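PDB 2QRU: Alpha/beta hydrolase fold-3 domain-containing protein from Enterococcus faecalis, which is of unknown function but has the alpha/beta-hydrolase fold and is probably a hydrolase, perhaps acting through a serine nucleophile. Local coordinates for residues 214-220 against 241-247; 129-134 against 229-233; 207-213 against 235-240; 36-40 against 173-177. All blocks are in the same frame, centred on the assembly; numbering follows the deposited sequence.

Contact 1 (214-220 against 241-247); sequences FSTASSS and FKAVYYL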
loop_
_atom_site.group_PDB
_atom_site.type_symbol
_atom_site.label_atom_id
_atom_site.label_comp_id
_atom_site.label_asym_id
_atom_site.label_seq_id
_atom_site.Cartn_x
_atom_site.Cartn_y
_atom_site.Cartn_z
ATOM N N PHE A 214 2.216 12.136 -4.887
ATOM C CA PHE A 214 3.625 11.918 -5.265
ATOM C C PHE A 214 3.776 10.452 -5.606
ATOM O O PHE A 214 3.513 9.566 -4.766
ATOM C CB PHE A 214 4.565 12.268 -4.122
ATOM C CG PHE A 214 6.019 12.103 -4.469
ATOM C CD1 PHE A 214 6.636 10.829 -4.425
ATOM C CD2 PHE A 214 6.764 13.233 -4.858
ATOM C CE1 PHE A 214 8.007 10.702 -4.739
ATOM C CE2 PHE A 214 8.129 13.120 -5.204
ATOM C CZ PHE A 214 8.759 11.864 -5.137
ATOM N N SER A 215 4.161 10.175 -6.854
ATOM C CA SER A 215 4.119 8.800 -7.375
ATOM C C SER A 215 5.485 8.429 -7.932
ATOM O O SER A 215 6.097 9.225 -8.632
ATOM C CB SER A 215 3.102 8.710 -8.524
ATOM O OG SER A 215 3.009 7.386 -9.053
ATOM N N THR A 216 5.963 7.220 -7.639
ATOM C CA THR A 216 7.298 6.798 -8.068
ATOM C C THR A 216 7.343 5.277 -8.299
ATOM O O THR A 216 6.661 4.512 -7.625
ATOM C CB THR A 216 8.362 7.218 -7.004
ATOM O OG1 THR A 216 9.669 6.807 -7.430
ATOM C CG2 THR A 216 8.057 6.570 -5.621
ATOM N N ALA A 217 8.172 4.868 -9.261
ATOM C CA ALA A 217 8.340 3.449 -9.602
ATOM C C ALA A 217 9.555 3.335 -10.477
ATOM O O ALA A 217 9.989 4.326 -11.089
ATOM C CB ALA A 217 7.131 2.914 -10.352
ATOM N N SER A 218 10.116 2.129 -10.496
ATOM C CA SER A 218 11.282 1.838 -11.304
ATOM C C SER A 218 10.897 1.418 -12.713
ATOM O O SER A 218 10.006 0.570 -12.895
ATOM C CB SER A 218 12.071 0.708 -10.656
ATOM O OG SER A 218 13.121 0.320 -11.527
ATOM N N SER A 219 11.599 1.977 -13.698
ATOM C CA SER A 219 11.439 1.573 -15.111
ATOM C C SER A 219 11.631 0.081 -15.329
ATOM O O SER A 219 10.997 -0.511 -16.216
ATOM C CB SER A 219 12.401 2.346 -16.015
ATOM O OG SER A 219 13.780 2.095 -15.711
ATOM N N SER A 220 12.460 -0.515 -14.475
ATOM C CA SER A 220 12.824 -1.932 -14.545
ATOM C C SER A 220 11.929 -2.850 -13.714
ATOM O O SER A 220 12.181 -4.045 -13.591
ATOM C CB SER A 220 14.273 -2.072 -14.091
ATOM O OG SER A 220 15.134 -1.566 -15.086
ATOM N N PHE A 241 5.196 12.623 -10.853
ATOM C CA PHE A 241 5.740 11.273 -11.063
ATOM C C PHE A 241 7.259 11.378 -11.164
ATOM O O PHE A 241 7.793 12.170 -11.978
ATOM C CB PHE A 241 5.213 10.631 -12.330
ATOM C CG PHE A 241 5.956 9.386 -12.703
ATOM C CD1 PHE A 241 5.808 8.230 -11.935
ATOM C CD2 PHE A 241 6.794 9.360 -13.827
ATOM C CE1 PHE A 241 6.527 7.046 -12.254
ATOM C CE2 PHE A 241 7.523 8.166 -14.159
ATOM C CZ PHE A 241 7.381 7.023 -13.362
ATOM N N LYS A 242 7.946 10.601 -10.336
ATOM C CA LYS A 242 9.403 10.538 -10.361
ATOM C C LYS A 242 9.824 9.114 -10.640
ATOM O O LYS A 242 9.556 8.221 -9.849
ATOM C CB LYS A 242 10.019 11.029 -9.026
ATOM C CG LYS A 242 9.716 12.493 -8.663
ATOM C CD LYS A 242 10.277 13.390 -9.719
ATOM C CE LYS A 242 10.285 14.831 -9.270
ATOM N NZ LYS A 242 11.274 15.575 -10.102
ATOM N N ALA A 243 10.449 8.882 -11.785
ATOM C CA ALA A 243 10.957 7.547 -12.084
ATOM C C ALA A 243 12.254 7.300 -11.325
ATOM O O ALA A 243 13.025 8.237 -11.058
ATOM C CB ALA A 243 11.214 7.396 -13.568
ATOM N N VAL A 244 12.514 6.042 -10.995
ATOM C CA VAL A 244 13.893 5.619 -10.751
ATOM C C VAL A 244 14.204 4.584 -11.819
ATOM O O VAL A 244 13.287 4.008 -12.427
ATOM C CB VAL A 244 14.127 5.087 -9.320
ATOM C CG1 VAL A 244 13.724 6.134 -8.269
ATOM C CG2 VAL A 244 13.385 3.807 -9.086
ATOM N N TYR A 245 15.495 4.362 -12.067
ATOM C CA TYR A 245 15.889 3.555 -13.192
ATOM C C TYR A 245 16.685 2.339 -12.707
ATOM O O TYR A 245 17.397 2.406 -11.701
ATOM C CB TYR A 245 16.643 4.427 -14.244
ATOM C CG TYR A 245 15.701 5.441 -14.902
ATOM C CD1 TYR A 245 14.815 5.048 -15.906
ATOM C CD2 TYR A 245 15.655 6.768 -14.485
ATOM C CE1 TYR A 245 13.912 5.955 -16.495
ATOM C CE2 TYR A 245 14.767 7.684 -15.075
ATOM C CZ TYR A 245 13.899 7.264 -16.074
ATOM O OH TYR A 245 13.000 8.156 -16.650
ATOM N N TYR A 246 16.492 1.215 -13.380
ATOM C CA TYR A 246 17.385 0.065 -13.214
ATOM C C TYR A 246 17.297 -0.661 -11.860
ATOM O O TYR A 246 18.148 -1.495 -11.555
ATOM C CB TYR A 246 18.836 0.463 -13.596
ATOM C CG TYR A 246 18.947 0.802 -15.075
ATOM C CD1 TYR A 246 18.598 -0.152 -16.046
ATOM C CD2 TYR A 246 19.353 2.070 -15.507
ATOM C CE1 TYR A 246 18.673 0.131 -17.420
ATOM C CE2 TYR A 246 19.425 2.378 -16.883
ATOM C CZ TYR A 246 19.080 1.397 -17.831
ATOM O OH TYR A 246 19.147 1.651 -19.189
ATOM N N LEU A 247 16.259 -0.374 -11.068
ATOM C CA LEU A 247 16.057 -1.038 -9.781
ATOM C C LEU A 247 14.916 -2.031 -9.820
ATOM O O LEU A 247 13.990 -1.885 -10.632
ATOM C CB LEU A 247 15.763 -0.027 -8.666
ATOM C CG LEU A 247 16.893 0.903 -8.268
ATOM C CD1 LEU A 247 16.469 1.818 -7.148
ATOM C CD2 LEU A 247 18.155 0.094 -7.883
#
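S215 pairs with F241 and S218 with V244 where strands 213-218 and 240-244 run parallel, their axes 4.7 Å apart and inclined by 19°. Joined by helix 227-235, they form a beta-alpha-beta unit at one edge of the alpha/beta-hydrolase sheet. K242 N donates to S215 O, and V244 N donates to A217 O at 3.1 Å. S219 N closes the ladder on V244 O at 2.9 Å. Between these rungs a side chain takes over: with T216 OG1 anti to the backbone N (chi1 -180°), the hydroxyl donates to K242 O over 2.8 Å, while A217 N, buried here, has no partner. On the same face, CZ of F214 meets CG of K242, the phenylalanine lying across the lysine before the latter, bent at chi2, leads away. The other face carries the F241 ring, whose CD1 lies 3.5 Å from S215 O. S218 lies against part of what is probably a Ser-His-Asp triad (S104, H249 and D221). Its OG is gripped twice, donating to L247 O at 2.5 Å and accepting from S220 N at 3.1 Å in an ST turn.

Contact 2 (129-134 against 229-233); sequences NFYGYT and SKKIG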
loop_
_atom_site.group_PDB
_atom_site.type_symbol
_atom_site.label_atom_id
_atom_site.label_comp_id
_atom_site.label_asym_id
_atom_site.label_seq_id
_atom_site.Cartn_x
_atom_site.Cartn_y
_atom_site.Cartn_z
ATOM N N ASN A 129 2.396 7.364 -3.523
ATOM C CA ASN A 129 2.364 6.052 -4.153
ATOM C C ASN A 129 3.783 5.553 -4.455
ATOM O O ASN A 129 4.476 6.150 -5.284
ATOM C CB ASN A 129 1.649 6.166 -5.501
ATOM C CG ASN A 129 1.776 4.903 -6.293
ATOM O OD1 ASN A 129 1.451 3.839 -5.788
ATOM N ND2 ASN A 129 2.242 5.009 -7.532
ATOM N N PHE A 130 4.176 4.468 -3.801
ATOM C CA PHE A 130 5.386 3.710 -4.156
ATOM C C PHE A 130 4.948 2.514 -4.976
ATOM O O PHE A 130 4.464 1.522 -4.404
ATOM C CB PHE A 130 6.109 3.277 -2.887
ATOM C CG PHE A 130 6.874 4.393 -2.261
ATOM C CD1 PHE A 130 8.193 4.650 -2.687
ATOM C CD2 PHE A 130 6.323 5.150 -1.260
ATOM C CE1 PHE A 130 8.934 5.723 -2.122
ATOM C CE2 PHE A 130 7.039 6.205 -0.683
ATOM C CZ PHE A 130 8.341 6.503 -1.101
ATOM N N TYR A 131 5.067 2.645 -6.311
ATOM C CA TYR A 131 4.895 1.538 -7.276
ATOM C C TYR A 131 3.626 0.674 -7.043
ATOM O O TYR A 131 3.640 -0.565 -7.127
ATOM C CB TYR A 131 6.188 0.718 -7.421
ATOM C CG TYR A 131 6.933 0.437 -6.132
ATOM C CD1 TYR A 131 6.573 -0.620 -5.305
ATOM C CD2 TYR A 131 8.002 1.251 -5.735
ATOM C CE1 TYR A 131 7.278 -0.885 -4.109
ATOM C CE2 TYR A 131 8.694 1.009 -4.533
ATOM C CZ TYR A 131 8.330 -0.050 -3.731
ATOM O OH TYR A 131 9.089 -0.297 -2.564
ATOM N N GLY A 132 2.526 1.384 -6.784
ATOM C CA GLY A 132 1.205 0.733 -6.717
ATOM C C GLY A 132 0.568 0.642 -8.106
ATOM O O GLY A 132 1.236 0.745 -9.155
ATOM N N TYR A 133 -0.760 0.481 -8.095
ATOM C CA TYR A 133 -1.523 0.233 -9.315
ATOM C C TYR A 133 -2.980 0.588 -9.100
ATOM O O TYR A 133 -3.420 0.704 -7.945
ATOM C CB TYR A 133 -1.340 -1.204 -9.763
ATOM C CG TYR A 133 -1.282 -2.252 -8.678
ATOM C CD1 TYR A 133 -0.054 -2.600 -8.075
ATOM C CD2 TYR A 133 -2.441 -2.956 -8.289
ATOM C CE1 TYR A 133 0.015 -3.598 -7.078
ATOM C CE2 TYR A 133 -2.367 -3.931 -7.292
ATOM C CZ TYR A 133 -1.140 -4.267 -6.719
ATOM O OH TYR A 133 -1.049 -5.259 -5.756
ATOM N N THR A 134 -3.723 0.746 -10.213
ATOM C CA THR A 134 -5.067 1.309 -10.167
ATOM C C THR A 134 -6.106 0.235 -10.551
ATOM O O THR A 134 -7.307 0.459 -10.425
ATOM C CB THR A 134 -5.197 2.484 -11.173
ATOM O OG1 THR A 134 -4.684 2.058 -12.442
ATOM C CG2 THR A 134 -4.419 3.720 -10.686
ATOM N N SER A 229 2.244 3.780 -12.209
ATOM C CA SER A 229 2.678 4.930 -11.425
ATOM C C SER A 229 2.759 6.201 -12.264
ATOM O O SER A 229 2.568 7.288 -11.741
ATOM C CB SER A 229 3.994 4.621 -10.693
ATOM O OG SER A 229 3.754 3.660 -9.671
ATOM N N LYS A 230 3.057 6.071 -13.553
ATOM C CA LYS A 230 2.955 7.269 -14.444
ATOM C C LYS A 230 1.532 7.806 -14.440
ATOM O O LYS A 230 1.327 9.010 -14.274
ATOM C CB LYS A 230 3.313 6.951 -15.898
ATOM C CG LYS A 230 4.783 6.646 -16.046
ATOM C CD LYS A 230 5.066 6.225 -17.465
ATOM C CE LYS A 230 6.514 5.909 -17.670
ATOM N NZ LYS A 230 6.754 5.204 -18.994
ATOM N N LYS A 231 0.549 6.920 -14.658
ATOM C CA LYS A 231 -0.845 7.334 -14.673
ATOM C C LYS A 231 -1.209 7.979 -13.335
ATOM O O LYS A 231 -1.864 9.025 -13.284
ATOM C CB LYS A 231 -1.766 6.130 -14.971
ATOM C CG LYS A 231 -3.252 6.501 -14.899
ATOM C CD LYS A 231 -4.137 5.564 -15.712
ATOM C CE LYS A 231 -4.204 4.203 -15.058
ATOM N NZ LYS A 231 -5.242 3.412 -15.799
ATOM N N ILE A 232 -0.804 7.338 -12.241
ATOM C CA ILE A 232 -1.140 7.825 -10.911
ATOM C C ILE A 232 -0.559 9.228 -10.678
ATOM O O ILE A 232 -1.250 10.093 -10.105
ATOM C CB ILE A 232 -0.676 6.819 -9.803
ATOM C CG1 ILE A 232 -1.512 5.538 -9.852
ATOM C CG2 ILE A 232 -0.791 7.430 -8.416
ATOM C CD1 ILE A 232 -0.772 4.319 -9.179
ATOM N N GLY A 233 0.661 9.481 -11.122
ATOM C CA GLY A 233 1.254 10.798 -10.880
ATOM C C GLY A 233 0.907 11.861 -11.905
ATOM O O GLY A 233 1.256 13.035 -11.740
HETATM O O HOH W 1 3.431 1.273 -10.764
HETATM O O HOH W 2 -6.925 1.632 -13.999
#
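N129 and S229 make the direct polar link between the end of strand 127-130 and helix 227-235. ND2 of N129 donates to OG of S229 over 2.9 Å, a bent bond (132° at the hydrogen) whose acceptor is tilted 17° from the amide plane. The same nitrogen is also hydrogen-bonded to S215 on the neighbouring strand. At the other end of the amide, OD1 of N129 accepts from G132 N at 2.9 Å, an Asx motif that ties the side chain to the turn following the strand. The amide is thus held at both ends, which fixes its rotation.

Two waters extend the polar contact. Water 1 donates to G132 O and lies 2.6 Å from S229 OG, so the serine hydroxyl meets both the amide and the turn. Water 2 joins T134 OG1 to NZ of K231, which donates to it over 3.0 Å; a bend at chi3 (70°) in the lysine chain helps bring NZ to this water.

I232 supplies the packing. Its side chain lies across the amide of N129, with CD1 3.5 Å from ND2. Its CG1 packs 3.5 Å from T134 CG2, the two chains running alongside one another and pointing opposite ways. L111 of helix 105-119 also touches I232 and T134.

Y131, whose CA sits beside S229 OG, sends its ring edge-to-face against H249. This is the packing of a helix against the C-terminal end of a central strand in an alpha/beta hydrolase, beside the probable nucleophile elbow and catalytic triad.

Contact 3 (207-213 against 235-240); sequences LKTFPPC and TIPEST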
loop_
_atom_site.group_PDB
_atom_site.type_symbol
_atom_site.label_atom_id
_atom_site.label_comp_id
_atom_site.label_asym_id
_atom_site.label_seq_id
_atom_site.Cartn_x
_atom_site.Cartn_y
_atom_site.Cartn_z
ATOM N N LEU A 207 -9.816 9.024 -10.888
ATOM C CA LEU A 207 -8.496 9.526 -10.498
ATOM C C LEU A 207 -8.449 11.043 -10.600
ATOM O O LEU A 207 -7.802 11.690 -9.790
ATOM C CB LEU A 207 -7.425 8.903 -11.371
ATOM C CG LEU A 207 -7.185 7.396 -11.158
ATOM C CD1 LEU A 207 -6.214 6.902 -12.217
ATOM C CD2 LEU A 207 -6.600 7.071 -9.754
ATOM N N LYS A 208 -9.148 11.610 -11.586
ATOM C CA LYS A 208 -9.192 13.080 -11.778
ATOM C C LYS A 208 -9.787 13.842 -10.594
ATOM O O LYS A 208 -9.552 15.036 -10.464
ATOM C CB LYS A 208 -9.917 13.438 -13.085
ATOM C CG LYS A 208 -9.055 13.101 -14.275
ATOM C CD LYS A 208 -9.770 13.411 -15.593
ATOM C CE LYS A 208 -8.859 12.989 -16.737
ATOM N NZ LYS A 208 -9.529 13.245 -18.032
ATOM N N THR A 209 -10.567 13.151 -9.763
ATOM C CA THR A 209 -11.151 13.728 -8.547
ATOM C C THR A 209 -10.255 13.611 -7.287
ATOM O O THR A 209 -10.625 14.151 -6.218
ATOM C CB THR A 209 -12.504 13.089 -8.192
ATOM O OG1 THR A 209 -12.303 11.785 -7.638
ATOM C CG2 THR A 209 -13.430 13.028 -9.410
ATOM N N PHE A 210 -9.110 12.942 -7.418
ATOM C CA PHE A 210 -8.277 12.626 -6.253
ATOM C C PHE A 210 -7.403 13.819 -5.829
ATOM O O PHE A 210 -7.108 14.715 -6.657
ATOM C CB PHE A 210 -7.380 11.385 -6.548
ATOM C CG PHE A 210 -8.071 10.054 -6.316
ATOM C CD1 PHE A 210 -9.467 9.964 -6.228
ATOM C CD2 PHE A 210 -7.310 8.880 -6.227
ATOM C CE1 PHE A 210 -10.092 8.699 -6.036
ATOM C CE2 PHE A 210 -7.922 7.633 -6.042
ATOM C CZ PHE A 210 -9.306 7.541 -5.943
ATOM N N PRO A 211 -6.961 13.821 -4.558
ATOM C CA PRO A 211 -6.043 14.850 -4.073
ATOM C C PRO A 211 -4.592 14.621 -4.592
ATOM O O PRO A 211 -4.280 13.522 -5.060
ATOM C CB PRO A 211 -6.058 14.655 -2.547
ATOM C CG PRO A 211 -6.417 13.254 -2.312
ATOM C CD PRO A 211 -7.278 12.820 -3.509
ATOM N N PRO A 212 -3.700 15.629 -4.436
ATOM C CA PRO A 212 -2.351 15.531 -5.024
ATOM C C PRO A 212 -1.576 14.331 -4.581
ATOM O O PRO A 212 -1.589 13.944 -3.389
ATOM C CB PRO A 212 -1.647 16.806 -4.557
ATOM C CG PRO A 212 -2.843 17.788 -4.454
ATOM C CD PRO A 212 -3.877 16.919 -3.777
ATOM N N CYS A 213 -0.878 13.747 -5.543
ATOM C CA CYS A 213 -0.159 12.527 -5.296
ATOM C C CYS A 213 1.319 12.648 -5.728
ATOM O O CYS A 213 1.623 13.261 -6.809
ATOM C CB CYS A 213 -0.872 11.399 -6.062
ATOM S SG CYS A 213 0.009 9.803 -5.878
ATOM N N THR A 235 -2.355 11.590 -14.022
ATOM C CA THR A 235 -3.802 11.715 -14.232
ATOM C C THR A 235 -4.465 12.362 -13.036
ATOM O O THR A 235 -5.420 13.147 -13.188
ATOM C CB THR A 235 -4.401 10.332 -14.538
ATOM O OG1 THR A 235 -3.789 9.870 -15.763
ATOM C CG2 THR A 235 -5.903 10.431 -14.744
ATOM N N ILE A 236 -3.966 12.030 -11.845
ATOM C CA ILE A 236 -4.419 12.776 -10.656
ATOM C C ILE A 236 -3.905 14.221 -10.811
ATOM O O ILE A 236 -2.727 14.413 -11.104
ATOM C CB ILE A 236 -3.883 12.121 -9.364
ATOM C CG1 ILE A 236 -4.392 10.671 -9.275
ATOM C CG2 ILE A 236 -4.275 12.973 -8.149
ATOM C CD1 ILE A 236 -3.948 9.902 -8.016
ATOM N N PRO A 237 -4.776 15.238 -10.665
ATOM C CA PRO A 237 -4.268 16.622 -10.870
ATOM C C PRO A 237 -3.203 17.079 -9.863
ATOM O O PRO A 237 -3.149 16.556 -8.727
ATOM C CB PRO A 237 -5.528 17.491 -10.668
ATOM C CG PRO A 237 -6.655 16.577 -10.929
ATOM C CD PRO A 237 -6.231 15.255 -10.381
ATOM N N GLU A 238 -2.381 18.053 -10.270
ATOM C CA GLU A 238 -1.403 18.668 -9.329
ATOM C C GLU A 238 -0.461 17.628 -8.693
ATOM O O GLU A 238 0.005 17.783 -7.552
ATOM C CB GLU A 238 -2.125 19.482 -8.241
ATOM C CG GLU A 238 -3.164 20.491 -8.788
ATOM C CD GLU A 238 -2.554 21.548 -9.670
ATOM O OE1 GLU A 238 -1.332 21.800 -9.558
ATOM O OE2 GLU A 238 -3.306 22.167 -10.467
ATOM N N SER A 239 -0.185 16.569 -9.449
ATOM C CA SER A 239 0.610 15.440 -8.969
ATOM C C SER A 239 1.960 15.371 -9.666
ATOM O O SER A 239 2.236 16.112 -10.644
ATOM C CB SER A 239 -0.200 14.118 -9.098
ATOM O OG SER A 239 -1.362 14.168 -8.249
ATOM N N THR A 240 2.843 14.559 -9.083
ATOM C CA THR A 240 4.216 14.427 -9.538
ATOM C C THR A 240 4.527 12.940 -9.740
ATOM O O THR A 240 4.157 12.104 -8.905
ATOM C CB THR A 240 5.163 15.001 -8.433
ATOM O OG1 THR A 240 4.947 16.420 -8.318
ATOM C CG2 THR A 240 6.608 14.743 -8.773
HETATM O O HOH W 3 -5.250 16.698 -6.965
#
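S239 OG is gripped from two sides of the contact: it accepts from C213 N at 2.8 Å and donates to P237 O at 3.0 Å. The second bond approaches from well above the carbonyl plane of P237, 60° out of it. With OG anti to its own carbonyl carbon (chi1 -64°), the serine can turn back to P237 while meeting the first residue of the neighbouring strand. One residue on, T240 N donates to C213 O over 2.9 Å in a nearly straight bond (166° at the hydrogen). P237 O has a further partner in water 3, which also donates to F210 O and so bridges the two loops.

These bonds lie where strands 213-218 and 240-244 begin, at the N-terminal end of the parallel pair in the alpha/beta-hydrolase sheet. The chain enters the first strand from helix 204-208 and the second from helix 227-235, and the two lead-in loops pack against each other.

I236 packs between them through both branches, CG2 and the CG1-CD1 arm. CG1 faces L207, 3.6 Å from its O; CG2 is wedged against backbone carbonyls, 3.1 Å from P211 O, and also meets CB of F210. CD1, at the end of its arm, meets F210 CD2 obliquely and lies 3.9 Å from CB of C213. The F210 ring itself continues onto helix 105-119, against L111 and T114. Toward the outside, CG and CD of P237 both lie 3.3 Å from K208 O, and CB of P212 packs against E238 O.

Contact 4 (36-40 against 173-177); sequences GGMIY and YLLYH. With PO4 (phosphate ion), chain B.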
loop_
_atom_site.group_PDB
_atom_site.type_symbol
_atom_site.label_atom_id
_atom_site.label_comp_id
_atom_site.label_asym_id
_atom_site.label_seq_id
_atom_site.Cartn_x
_atom_site.Cartn_y
_atom_site.Cartn_z
ATOM N N GLY A 36 3.268 -6.468 -0.086
ATOM C CA GLY A 36 3.143 -7.917 0.045
ATOM C C GLY A 36 2.040 -8.542 -0.798
ATOM O O GLY A 36 1.588 -9.656 -0.490
ATOM N N GLY A 37 1.603 -7.848 -1.850
ATOM C CA GLY A 37 0.648 -8.455 -2.798
ATOM C C GLY A 37 -0.745 -8.787 -2.270
ATOM O O GLY A 37 -1.480 -9.532 -2.922
HETATM N N MSE A 38 -1.104 -8.232 -1.112
HETATM C CA MSE A 38 -2.344 -8.575 -0.382
HETATM C C MSE A 38 -2.407 -10.027 0.035
HETATM O O MSE A 38 -3.488 -10.535 0.338
HETATM C CB MSE A 38 -3.608 -8.169 -1.168
HETATM C CG MSE A 38 -3.689 -6.644 -1.288
HETATM SE SE MSE A 38 -5.114 -6.098 -2.558
HETATM C CE MSE A 38 -4.218 -6.629 -4.226
ATOM N N ILE A 39 -1.245 -10.692 0.022
ATOM C CA ILE A 39 -1.127 -12.077 0.500
ATOM C C ILE A 39 -0.158 -12.229 1.689
ATOM O O ILE A 39 -0.361 -13.098 2.562
ATOM C CB ILE A 39 -0.663 -13.057 -0.620
ATOM C CG1 ILE A 39 -1.531 -12.948 -1.897
ATOM C CG2 ILE A 39 -0.536 -14.491 -0.078
ATOM C CD1 ILE A 39 -2.718 -13.732 -1.911
ATOM N N TYR A 40 0.920 -11.438 1.717
ATOM C CA TYR A 40 1.857 -11.499 2.835
ATOM C C TYR A 40 2.222 -10.103 3.354
ATOM O O TYR A 40 1.733 -9.104 2.847
ATOM C CB TYR A 40 3.109 -12.323 2.463
ATOM C CG TYR A 40 4.164 -11.618 1.617
ATOM C CD1 TYR A 40 4.021 -11.480 0.228
ATOM C CD2 TYR A 40 5.327 -11.111 2.213
ATOM C CE1 TYR A 40 5.004 -10.825 -0.543
ATOM C CE2 TYR A 40 6.312 -10.457 1.460
ATOM C CZ TYR A 40 6.162 -10.334 0.090
ATOM O OH TYR A 40 7.157 -9.684 -0.625
ATOM N N TYR A 173 5.255 -15.178 2.368
ATOM C CA TYR A 173 5.946 -14.778 1.130
ATOM C C TYR A 173 5.890 -15.873 0.042
ATOM O O TYR A 173 5.583 -15.602 -1.130
ATOM C CB TYR A 173 7.399 -14.362 1.447
ATOM C CG TYR A 173 8.301 -14.238 0.240
ATOM C CD1 TYR A 173 8.988 -15.356 -0.255
ATOM C CD2 TYR A 173 8.467 -13.009 -0.408
ATOM C CE1 TYR A 173 9.810 -15.255 -1.366
ATOM C CE2 TYR A 173 9.298 -12.891 -1.512
ATOM C CZ TYR A 173 9.962 -14.013 -1.983
ATOM O OH TYR A 173 10.778 -13.908 -3.084
ATOM N N LEU A 174 6.165 -17.115 0.431
ATOM C CA LEU A 174 6.147 -18.218 -0.534
ATOM C C LEU A 174 4.758 -18.505 -1.098
ATOM O O LEU A 174 4.638 -18.972 -2.233
ATOM C CB LEU A 174 6.748 -19.506 0.063
ATOM C CG LEU A 174 8.251 -19.485 0.342
ATOM C CD1 LEU A 174 8.798 -20.857 0.674
ATOM C CD2 LEU A 174 9.015 -18.847 -0.820
ATOM N N LEU A 175 3.719 -18.258 -0.304
ATOM C CA LEU A 175 2.352 -18.538 -0.754
ATOM C C LEU A 175 2.010 -17.604 -1.909
ATOM O O LEU A 175 1.395 -18.005 -2.906
ATOM C CB LEU A 175 1.351 -18.373 0.397
ATOM C CG LEU A 175 -0.104 -18.788 0.112
ATOM C CD1 LEU A 175 -0.238 -20.277 -0.179
ATOM C CD2 LEU A 175 -0.989 -18.388 1.282
ATOM N N TYR A 176 2.432 -16.354 -1.760
ATOM C CA TYR A 176 2.276 -15.348 -2.795
ATOM C C TYR A 176 2.946 -15.798 -4.100
ATOM O O TYR A 176 2.311 -15.853 -5.160
ATOM C CB TYR A 176 2.867 -14.028 -2.297
ATOM C CG TYR A 176 2.777 -12.911 -3.307
ATOM C CD1 TYR A 176 1.549 -12.532 -3.849
ATOM C CD2 TYR A 176 3.927 -12.237 -3.724
ATOM C CE1 TYR A 176 1.462 -11.470 -4.788
ATOM C CE2 TYR A 176 3.860 -11.213 -4.665
ATOM C CZ TYR A 176 2.638 -10.828 -5.183
ATOM O OH TYR A 176 2.618 -9.803 -6.103
ATOM N N HIS A 177 4.224 -16.154 -4.019
ATOM C CA HIS A 177 4.948 -16.527 -5.217
ATOM C C HIS A 177 4.509 -17.848 -5.812
ATOM O O HIS A 177 4.522 -18.011 -7.041
ATOM C CB HIS A 177 6.442 -16.407 -5.001
ATOM C CG HIS A 177 6.881 -14.990 -4.922
ATOM N ND1 HIS A 177 7.170 -14.245 -6.043
ATOM C CD2 HIS A 177 6.995 -14.148 -3.869
ATOM C CE1 HIS A 177 7.477 -13.014 -5.683
ATOM N NE2 HIS A 177 7.382 -12.929 -4.369
HETATM P P PO4 B . 4.259 -6.307 -3.351
HETATM O O1 PO4 B . 4.118 -6.202 -4.863
HETATM O O2 PO4 B . 4.527 -7.766 -3.007
HETATM O O3 PO4 B . 5.487 -5.537 -2.858
HETATM O O4 PO4 B . 2.992 -5.756 -2.717
HETATM O O HOH W 4 7.535 -10.457 -3.101
#
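The glycine-rich loop after strand 28-33, which in alpha/beta hydrolases of this family typically supplies the oxyanion hole, here meets helix 173-181 beside a bound phosphate. G36 N and G37 N both donate to phosphate O4 at 2.7 Å, consistent with an oxyanion-binding role. The ion, probably from the crystallisation liquor, is also hydrogen-bonded to H249 and to A105 N. The loop is held in shape by G36 O, which accepts from both I39 N and Y40 N.

Contact with the helix is made largely by an aromatic cluster of Y40, Y173 and Y176. The edge of Y173 points at the face of Y40 in a T-shaped pair, centroids 5.4 Å apart and planes at 85°, with CD2 of Y173 nearest CZ of Y40. The same face of Y40 receives a CH-pi contact from Y173 CA, while G36 CA lies over the opposite face, so the ring is sandwiched between helix and loop. Y176 comes to the edge of Y40 instead, its CD2 3.6 Å from CE1, the rings oblique at 43°.

With CG anti to the backbone N (chi1 179°), the Y176 ring extends from the helix over the loop. There CE1 lies 3.7 Å from G37 CA, an approach that the missing side chain of the glycine permits, and CD1 meets CG1 of I39. CD2 of L175, the residue before Y176, touches CG2 of I39. Water 4 links Y40 to the helix, 2.6 Å from Y40 OH and 2.8 Å from H177 NE2.

Contacts 1, 2 and 3 form a continuous block around strand 213-218 and helix 227-235. Contact 4, aromatic and lining the anion site, lies across the chain's centre from contact 3, about 29 Å between centres, and touches the block only through contact 2, where M38 meets Y133. Contact 2 is the most buried, packing helix on sheet. Contacts 1 and 3 lie nearer the surface and follow one another along the same pair of strands: the lead-in loops of 3 combine isoleucine packing with a serine hydroxyl that bonds both ways, and 1 continues as a backbone ladder. Contacts 1 and 3 meet at a probable hydrogen bond from S215 N to T240 O; S215 OG ties contact 1 to S229 O of contact 2.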